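Local coordinates for putative ManD family dehydratase (Pantoea ananatis, PDB 3T6C), which dehydrates D-gluconate to 2-dehydro-3-deoxy-D-gluconate, with low activity in vitro, as a magnesium-dependent member of the mandelate racemase/muconate lactonizing enzyme family, at residues L27-V32 / V47-N52; K86-I91 / W122-K127. All coordinates share one frame; numbering follows the deposited sequence.

Contact 1. Residues L27-V32 / V47-N52; sequences LFITNV and VKIETN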
loop_
_atom_site.group_PDB
_atom_site.type_symbol
_atom_site.label_atom_id
_atom_site.label_comp_id
_atom_site.label_asym_id
_atom_site.label_seq_id
_atom_site.Cartn_x
_atom_site.Cartn_y
_atom_site.Cartn_z
ATOM N N LEU A 27 -36.803 -37.168 7.572
ATOM C CA LEU A 27 -36.396 -37.706 6.264
ATOM C C LEU A 27 -34.960 -38.164 6.350
ATOM O O LEU A 27 -34.165 -37.641 7.136
ATOM C CB LEU A 27 -36.425 -36.627 5.170
ATOM C CG LEU A 27 -37.788 -36.032 4.864
ATOM C CD1 LEU A 27 -37.680 -34.797 3.965
ATOM C CD2 LEU A 27 -38.671 -37.088 4.215
ATOM N N PHE A 28 -34.615 -39.121 5.509
ATOM C CA PHE A 28 -33.223 -39.529 5.317
ATOM C C PHE A 28 -33.016 -39.941 3.869
ATOM O O PHE A 28 -33.990 -40.258 3.160
ATOM C CB PHE A 28 -32.789 -40.666 6.281
ATOM C CG PHE A 28 -33.604 -41.894 6.187
ATOM C CD1 PHE A 28 -34.722 -42.065 6.996
ATOM C CD2 PHE A 28 -33.239 -42.918 5.327
ATOM C CE1 PHE A 28 -35.488 -43.226 6.913
ATOM C CE2 PHE A 28 -34.003 -44.091 5.272
ATOM C CZ PHE A 28 -35.102 -44.232 6.045
ATOM N N ILE A 29 -31.777 -39.798 3.394
ATOM C CA ILE A 29 -31.442 -40.084 1.996
ATOM C C ILE A 29 -31.312 -41.601 1.803
ATOM O O ILE A 29 -30.683 -42.321 2.598
ATOM C CB ILE A 29 -30.091 -39.410 1.670
ATOM C CG1 ILE A 29 -30.285 -37.871 1.742
ATOM C CG2 ILE A 29 -29.590 -39.873 0.317
ATOM C CD1 ILE A 29 -28.971 -37.087 1.587
ATOM N N THR A 30 -32.084 -42.117 0.841
ATOM C CA THR A 30 -32.032 -43.538 0.549
ATOM C C THR A 30 -31.237 -43.991 -0.675
ATOM O O THR A 30 -30.797 -45.154 -0.736
ATOM C CB THR A 30 -33.452 -44.062 0.391
ATOM O OG1 THR A 30 -34.118 -43.367 -0.675
ATOM C CG2 THR A 30 -34.243 -43.884 1.695
ATOM N N ASN A 31 -31.055 -43.077 -1.621
ATOM C CA ASN A 31 -30.354 -43.426 -2.867
ATOM C C ASN A 31 -29.850 -42.153 -3.492
ATOM O O ASN A 31 -30.523 -41.163 -3.391
ATOM C CB ASN A 31 -31.347 -44.141 -3.832
ATOM C CG ASN A 31 -30.637 -44.849 -4.991
ATOM O OD1 ASN A 31 -30.081 -45.940 -4.811
ATOM N ND2 ASN A 31 -30.676 -44.256 -6.183
ATOM N N VAL A 32 -28.714 -42.205 -4.170
ATOM C CA VAL A 32 -28.201 -41.070 -4.920
ATOM C C VAL A 32 -27.762 -41.632 -6.232
ATOM O O VAL A 32 -26.962 -42.589 -6.269
ATOM C CB VAL A 32 -26.981 -40.400 -4.228
ATOM C CG1 VAL A 32 -26.355 -39.266 -5.133
ATOM C CG2 VAL A 32 -27.403 -39.891 -2.846
ATOM N N VAL A 47 -27.961 -35.172 -11.030
ATOM C CA VAL A 47 -28.051 -36.014 -9.852
ATOM C C VAL A 47 -29.498 -36.101 -9.369
ATOM O O VAL A 47 -30.229 -35.103 -9.369
ATOM C CB VAL A 47 -27.194 -35.394 -8.742
ATOM C CG1 VAL A 47 -27.505 -36.006 -7.379
ATOM C CG2 VAL A 47 -25.687 -35.610 -9.094
ATOM N N LYS A 48 -29.921 -37.311 -8.992
ATOM C CA LYS A 48 -31.232 -37.492 -8.319
ATOM C C LYS A 48 -31.010 -38.080 -6.924
ATOM O O LYS A 48 -30.402 -39.149 -6.797
ATOM C CB LYS A 48 -32.159 -38.426 -9.145
ATOM C CG LYS A 48 -33.542 -38.589 -8.500
ATOM C CD LYS A 48 -34.446 -39.173 -9.617
ATOM C CE LYS A 48 -35.872 -39.303 -9.230
ATOM N NZ LYS A 48 -36.635 -39.890 -10.419
ATOM N N ILE A 49 -31.477 -37.390 -5.876
ATOM C CA ILE A 49 -31.389 -37.882 -4.514
ATOM C C ILE A 49 -32.785 -38.315 -4.034
ATOM O O ILE A 49 -33.696 -37.502 -3.996
ATOM C CB ILE A 49 -30.860 -36.807 -3.557
ATOM C CG1 ILE A 49 -29.429 -36.414 -3.941
ATOM C CG2 ILE A 49 -30.945 -37.339 -2.099
ATOM C CD1 ILE A 49 -28.814 -35.387 -2.991
ATOM N N GLU A 50 -32.946 -39.600 -3.722
ATOM C CA GLU A 50 -34.216 -40.124 -3.205
ATOM C C GLU A 50 -34.222 -40.111 -1.696
ATOM O O GLU A 50 -33.186 -40.253 -1.048
ATOM C CB GLU A 50 -34.487 -41.539 -3.710
ATOM C CG GLU A 50 -34.607 -41.537 -5.193
ATOM C CD GLU A 50 -35.275 -42.760 -5.743
ATOM O OE1 GLU A 50 -35.218 -43.839 -5.102
ATOM O OE2 GLU A 50 -35.874 -42.626 -6.818
ATOM N N THR A 51 -35.410 -39.874 -1.136
ATOM C CA THR A 51 -35.611 -39.972 0.318
ATOM C C THR A 51 -36.551 -41.124 0.680
ATOM O O THR A 51 -37.072 -41.855 -0.185
ATOM C CB THR A 51 -36.187 -38.709 0.899
ATOM O OG1 THR A 51 -37.579 -38.589 0.534
ATOM C CG2 THR A 51 -35.446 -37.471 0.349
ATOM N N ASN A 52 -36.811 -41.248 1.966
ATOM C CA ASN A 52 -37.728 -42.281 2.429
ATOM C C ASN A 52 -39.184 -41.924 2.248
ATOM O O ASN A 52 -40.054 -42.777 2.478
ATOM C CB ASN A 52 -37.474 -42.605 3.899
ATOM C CG ASN A 52 -37.603 -41.393 4.765
ATOM O OD1 ASN A 52 -37.056 -40.335 4.448
ATOM N ND2 ASN A 52 -38.353 -41.513 5.860
HETATM O O HOH W 1 -36.481 -44.715 -1.312
HETATM O O HOH W 2 -31.514 -41.712 -6.707
#
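Phe28 and Asn52 close the open end of this antiparallel hairpin. The Asn52 amide lies over one face of the Phe28 ring, the two planes 20° apart, and its CB makes a CH-pi contact 3.9 Å from the ring centroid. With CG between the backbone N and the carbonyl carbon (chi1 58°), Asn52 folds back so that OD1 accepts from Phe28 N at 2.9 Å, the donor above the carbonyl plane. The return bond from Asn52 N to Phe28 O is weak. Further in, Thr30 N donates to Glu50 O (2.9 Å) and Glu50 N to Asn31 O (2.9 Å). Two residues, Thr30 and Asn31, are thereby set against the single Glu50, a classic beta bulge that shifts the register by one residue between the Ile29-Thr51 and Asn31-Glu50 pairs. Two waters stitch the strands, one joining Thr30 OG1 to Thr51 O, the other Asn31 ND2 to Lys48 O. Ile29 CG2 reaches Ile49 CG2 (3.8 Å) from before the bulge; past it, Val32 runs alongside Ile49, valine CG2 4.2 Å from isoleucine CG1. Lys48 NZ forms a salt bridge with Glu412. Ile29 and Val32 pack on Leu83 of helix 68-83, Ile49 on Ala120 and Ile124 of helix 108-129, and strand 44-51 is the middle strand of the three-stranded antiparallel sheet of this enolase-superfamily N-terminal domain, pairing with 57-61 along its other edge.

Contact 2. Residues K86-I91 / W122-K127; sequences KDPARI and WDIKGK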
loop_
_atom_site.group_PDB
_atom_site.type_symbol
_atom_site.label_atom_id
_atom_site.label_comp_id
_atom_site.label_asym_id
_atom_site.label_seq_id
_atom_site.Cartn_x
_atom_site.Cartn_y
_atom_site.Cartn_z
ATOM N N LYS A 86 -28.233 -40.147 5.709
ATOM C CA LYS A 86 -28.209 -38.787 6.288
ATOM C C LYS A 86 -29.471 -37.987 6.115
ATOM O O LYS A 86 -30.202 -38.189 5.147
ATOM C CB LYS A 86 -27.018 -38.002 5.713
ATOM C CG LYS A 86 -25.701 -38.585 6.248
ATOM C CD LYS A 86 -24.501 -37.867 5.663
ATOM C CE LYS A 86 -23.229 -38.486 6.263
ATOM N NZ LYS A 86 -22.009 -37.950 5.582
ATOM N N ASP A 87 -29.742 -37.088 7.078
ATOM C CA ASP A 87 -30.909 -36.190 6.996
ATOM C C ASP A 87 -30.601 -35.090 5.963
ATOM O O ASP A 87 -29.653 -34.332 6.149
ATOM C CB ASP A 87 -31.135 -35.567 8.387
ATOM C CG ASP A 87 -32.329 -34.667 8.450
ATOM O OD1 ASP A 87 -32.925 -34.347 7.394
ATOM O OD2 ASP A 87 -32.661 -34.255 9.593
ATOM N N PRO A 88 -31.362 -35.011 4.864
ATOM C CA PRO A 88 -31.121 -33.966 3.837
ATOM C C PRO A 88 -31.366 -32.539 4.343
ATOM O O PRO A 88 -30.994 -31.607 3.650
ATOM C CB PRO A 88 -32.104 -34.343 2.708
ATOM C CG PRO A 88 -33.253 -35.038 3.452
ATOM C CD PRO A 88 -32.566 -35.817 4.574
ATOM N N ALA A 89 -31.965 -32.358 5.506
ATOM C CA ALA A 89 -32.223 -30.998 6.018
ATOM C C ALA A 89 -30.910 -30.249 6.308
ATOM O O ALA A 89 -30.906 -29.009 6.271
ATOM C CB ALA A 89 -33.040 -31.068 7.307
ATOM N N ARG A 90 -29.808 -30.966 6.578
ATOM C CA ARG A 90 -28.671 -30.192 7.003
ATOM C C ARG A 90 -27.860 -29.974 5.728
ATOM O O ARG A 90 -26.715 -30.469 5.548
ATOM C CB ARG A 90 -27.872 -31.100 7.952
ATOM C CG ARG A 90 -28.677 -31.379 9.256
ATOM C CD ARG A 90 -27.789 -31.962 10.381
ATOM N NE ARG A 90 -28.665 -32.213 11.563
ATOM C CZ ARG A 90 -28.275 -32.087 12.842
ATOM N NH1 ARG A 90 -27.019 -31.754 13.135
ATOM N NH2 ARG A 90 -29.145 -32.353 13.820
ATOM N N ILE A 91 -28.249 -28.918 5.041
ATOM C CA ILE A 91 -27.673 -28.624 3.695
ATOM C C ILE A 91 -26.263 -28.096 3.910
ATOM O O ILE A 91 -25.331 -28.556 3.269
ATOM C CB ILE A 91 -28.517 -27.610 2.887
ATOM C CG1 ILE A 91 -29.937 -28.173 2.652
ATOM C CG2 ILE A 91 -27.778 -27.277 1.568
ATOM C CD1 ILE A 91 -30.830 -27.260 1.768
ATOM N N TRP A 122 -31.328 -28.593 -1.894
ATOM C CA TRP A 122 -32.179 -27.423 -1.906
ATOM C C TRP A 122 -33.547 -27.740 -2.524
ATOM O O TRP A 122 -34.563 -27.205 -2.039
ATOM C CB TRP A 122 -31.495 -26.280 -2.671
ATOM C CG TRP A 122 -30.606 -25.478 -1.773
ATOM C CD1 TRP A 122 -29.231 -25.508 -1.750
ATOM C CD2 TRP A 122 -31.004 -24.590 -0.714
ATOM N NE1 TRP A 122 -28.749 -24.659 -0.758
ATOM C CE2 TRP A 122 -29.811 -24.080 -0.123
ATOM C CE3 TRP A 122 -32.256 -24.164 -0.207
ATOM C CZ2 TRP A 122 -29.822 -23.172 0.938
ATOM C CZ3 TRP A 122 -32.275 -23.248 0.857
ATOM C CH2 TRP A 122 -31.058 -22.765 1.421
ATOM N N ASP A 123 -33.575 -28.549 -3.603
ATOM C CA ASP A 123 -34.832 -29.000 -4.231
ATOM C C ASP A 123 -35.707 -29.721 -3.203
ATOM O O ASP A 123 -36.892 -29.431 -3.078
ATOM C CB ASP A 123 -34.478 -29.913 -5.400
ATOM C CG ASP A 123 -35.656 -30.173 -6.322
ATOM O OD1 ASP A 123 -36.571 -29.311 -6.439
ATOM O OD2 ASP A 123 -35.664 -31.263 -6.933
ATOM N N ILE A 124 -35.098 -30.632 -2.446
ATOM C CA ILE A 124 -35.812 -31.355 -1.397
ATOM C C ILE A 124 -36.331 -30.371 -0.324
ATOM O O ILE A 124 -37.448 -30.500 0.142
ATOM C CB ILE A 124 -34.882 -32.390 -0.747
ATOM C CG1 ILE A 124 -34.746 -33.590 -1.727
ATOM C CG2 ILE A 124 -35.458 -32.864 0.604
ATOM C CD1 ILE A 124 -33.635 -34.578 -1.432
ATOM N N LYS A 125 -35.503 -29.420 0.098
ATOM C CA LYS A 125 -35.921 -28.436 1.117
ATOM C C LYS A 125 -37.138 -27.655 0.655
ATOM O O LYS A 125 -38.094 -27.471 1.414
ATOM C CB LYS A 125 -34.752 -27.496 1.418
ATOM C CG LYS A 125 -35.036 -26.431 2.540
ATOM C CD LYS A 125 -34.976 -27.030 3.982
ATOM C CE LYS A 125 -33.580 -27.573 4.327
ATOM N NZ LYS A 125 -33.409 -27.618 5.794
ATOM N N GLY A 126 -37.142 -27.220 -0.597
ATOM C CA GLY A 126 -38.322 -26.487 -1.086
ATOM C C GLY A 126 -39.536 -27.410 -1.169
ATOM O O GLY A 126 -40.648 -27.015 -0.828
ATOM N N LYS A 127 -39.354 -28.652 -1.608
ATOM C CA LYS A 127 -40.483 -29.530 -1.661
ATOM C C LYS A 127 -41.034 -29.831 -0.258
ATOM O O LYS A 127 -42.250 -29.899 -0.079
ATOM C CB LYS A 127 -40.135 -30.815 -2.403
ATOM C CG LYS A 127 -39.944 -30.595 -3.921
ATOM C CD LYS A 127 -39.243 -31.829 -4.549
ATOM C CE LYS A 127 -39.188 -31.651 -6.071
ATOM N NZ LYS A 127 -38.527 -32.839 -6.762
#
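Lys125 swings CG to the side opposite its backbone N (chi1 -177°) and then bends at chi2 and chi3, which brings NZ to the carbonyl of Ala89. There NZ donates to Ala89 O at 2.9 Å, in the carbonyl plane and on a lone pair. Ile91 has CG1 anti to its carbonyl carbon (chi1 -61°) and an extended end, which carries CD1 over the face of the Trp122 indole, 3.8 Å from the centroid of the five-membered ring; CG2 comes down near NE1. The same CD1 lies 3.8 Å from Lys125 CE, wedged between the indole and the aliphatic part of the lysine. Pro88 CG adds a looser contact with Ile124 CG2 (4.2 Å). Ala89 belongs to a type I turn from Asp87 to Arg90, steadied by an Asx turn in which Asp87 OD1 accepts from Ala89 N. Lys125 NZ also forms a salt bridge with Glu135 of a second subunit, and Trp122 NE1 bonds Thr329 OG1. Within the N-terminal domain, away from the active site, the contact joins the loop after helix 68-83, and the first residue of helix 91-100, to the C-terminal third of helix 108-129, with helices 133-136 and 328-340 packing against Trp122.

In the fold
Both contacts belong to the N-terminal domain, away from the gluconate and magnesium site, and their centres lie about 10 Å apart. Contact 1 is partly buried: one face of its sheet is mostly apolar and turned to the helices, whereas waters and polar side chains occupy the other. Contact 2 is buried, relying on side-chain packing and a single lysine-to-carbonyl bond instead of strand pairing, and it borders a second subunit, which contact 1 does not touch. Helix 108-129 serves both, since Ile124 meets Ile49 and Thr51 as well as Pro88. The segments also join directly: Ile29 N probably bonds Lys86 O, and Leu27 O packs on Pro88 CD.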